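Long-range contact in Serine/threonine protein phosphatase Stp1 (Streptococcus agalactiae, PDB 2PK0), which removes phosphate from phosphoserine and phosphothreonine of proteins, as a metal-dependent phosphatase of the PP2C family with magnesium bound in its active site: residues N20-I25 with A48-S53. Sequence-based numbering, arbitrary orientation.
Sequences NNQDFI and AGNIAS
Q22, N50 and S53 carry most of this contact, pinning the first turn of a helix to the residues leading into an edge strand. With CG anti to its carbonyl carbon and the chain extended beyond it, Q22 lays its amide beside G49, NE2 lying 3.3 Å from CA of G49, which has no side chain to intervene. The same NE2 donates a hydrogen bond of 3.3 Å to OD1 of N50 (N-H...O angle 159°). The acceptor lies almost in the amide plane of Q22 and the donor above the carbonyl plane of N50; the side chains cross at about a right angle, with amide planes 67° apart. NE2 also donates to the carbonyl of G44, so two acceptors fix the rotation of the amide. The amide of N20 meets that of N50 tip to tip, the planes only 18° apart.

One turn further along, S53 holds OG between its backbone N and carbonyl carbon, 2.9 Å from O of Q22, with O of G49 and O of N50 also close. A water donates to this OG at 2.7 Å and to O of D23, bridging helix and strand, while CB of F24 rests 3.7 Å from O of S53.

Behind this shell, N21 OD1 accepts from N of D23 at 3.1 Å, an Asx turn leading into the strand; ND2 of N21 is hydrogen-bonded to OG1 of T12. The D23 side chain turns from the helix toward the magnesium site, held by T239 and S196. The contact joins one sheet of the PP2C beta-sandwich to a flanking helix: edge strand 23-29 pairs with strand 35-43, and helix 48-64 packs against both, S53 touching A40 and F24 reaching E54 and V57.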
# COMPACT_ATOMS: atom_id res chain seq x y z
N ASN A 20 17.12 4.89 -7.54
CA ASN A 20 16.08 4.32 -8.36
C ASN A 20 14.83 4.14 -7.51
O ASN A 20 14.88 3.54 -6.43
CB ASN A 20 16.57 2.99 -8.94
CG ASN A 20 15.65 2.44 -9.98
OD1 ASN A 20 15.56 1.24 -10.17
ND2 ASN A 20 14.94 3.31 -10.65
N ASN A 21 13.72 4.67 -8.00
CA ASN A 21 12.43 4.55 -7.33
C ASN A 21 11.63 3.40 -7.93
O ASN A 21 11.05 3.56 -8.99
CB ASN A 21 11.64 5.85 -7.50
CG ASN A 21 10.41 5.92 -6.60
OD1 ASN A 21 10.06 4.96 -5.91
ND2 ASN A 21 9.75 7.07 -6.60
N GLN A 22 11.57 2.27 -7.23
CA GLN A 22 10.79 1.13 -7.74
C GLN A 22 9.39 1.06 -7.11
O GLN A 22 8.70 0.04 -7.23
CB GLN A 22 11.54 -0.19 -7.54
CG GLN A 22 12.99 -0.19 -8.03
CD GLN A 22 13.64 -1.56 -7.89
OE1 GLN A 22 13.75 -2.11 -6.79
NE2 GLN A 22 14.09 -2.11 -9.03
N ASP A 23 8.97 2.12 -6.43
CA ASP A 23 7.60 2.21 -5.96
C ASP A 23 6.77 2.80 -7.09
O ASP A 23 7.29 3.61 -7.87
CB ASP A 23 7.48 3.14 -4.75
CG ASP A 23 7.96 2.51 -3.44
OD1 ASP A 23 8.27 1.30 -3.39
OD2 ASP A 23 8.03 3.27 -2.45
N PHE A 24 5.49 2.42 -7.18
CA PHE A 24 4.53 3.12 -8.06
C PHE A 24 3.20 3.40 -7.34
O PHE A 24 2.72 2.57 -6.58
CB PHE A 24 4.27 2.34 -9.36
CG PHE A 24 3.97 3.22 -10.55
CD1 PHE A 24 4.99 3.94 -11.18
CD2 PHE A 24 2.69 3.33 -11.06
CE1 PHE A 24 4.72 4.76 -12.29
CE2 PHE A 24 2.41 4.14 -12.15
CZ PHE A 24 3.43 4.86 -12.77
N ILE A 25 2.61 4.56 -7.59
CA ILE A 25 1.30 4.92 -7.01
C ILE A 25 0.40 5.70 -8.00
O ILE A 25 0.90 6.54 -8.78
CB ILE A 25 1.46 5.69 -5.69
CG1 ILE A 25 0.21 5.61 -4.82
CG2 ILE A 25 1.86 7.13 -5.93
CD1 ILE A 25 0.35 6.38 -3.51
N ALA A 48 13.59 -4.38 -12.90
CA ALA A 48 12.55 -5.41 -12.70
C ALA A 48 11.56 -4.98 -11.63
O ALA A 48 10.39 -5.36 -11.67
CB ALA A 48 13.16 -6.75 -12.34
N GLY A 49 12.03 -4.19 -10.67
CA GLY A 49 11.19 -3.65 -9.62
C GLY A 49 10.34 -2.52 -10.14
O GLY A 49 9.19 -2.38 -9.72
N ASN A 50 10.89 -1.74 -11.07
CA ASN A 50 10.16 -0.65 -11.72
C ASN A 50 9.03 -1.15 -12.59
O ASN A 50 7.92 -0.64 -12.50
CB ASN A 50 11.09 0.23 -12.56
CG ASN A 50 12.29 0.72 -11.79
OD1 ASN A 50 13.17 -0.06 -11.44
ND2 ASN A 50 12.32 2.01 -11.50
N ILE A 51 9.33 -2.15 -13.42
CA ILE A 51 8.38 -2.77 -14.34
C ILE A 51 7.20 -3.39 -13.57
O ILE A 51 6.06 -3.10 -13.86
CB ILE A 51 9.09 -3.82 -15.28
CG1 ILE A 51 9.93 -3.11 -16.36
CG2 ILE A 51 8.10 -4.73 -15.99
CD1 ILE A 51 9.11 -2.37 -17.42
N ALA A 52 7.50 -4.17 -12.54
CA ALA A 52 6.47 -4.90 -11.81
C ALA A 52 5.48 -3.97 -11.12
O ALA A 52 4.26 -4.21 -11.16
CB ALA A 52 7.11 -5.85 -10.80
N SER A 53 6.02 -2.92 -10.49
CA SER A 53 5.21 -1.95 -9.76
C SER A 53 4.36 -1.10 -10.70
O SER A 53 3.16 -0.98 -10.49
CB SER A 53 6.07 -1.07 -8.84
OG SER A 53 6.96 -0.22 -9.55
O HOH W 1 8.19 1.99 -10.37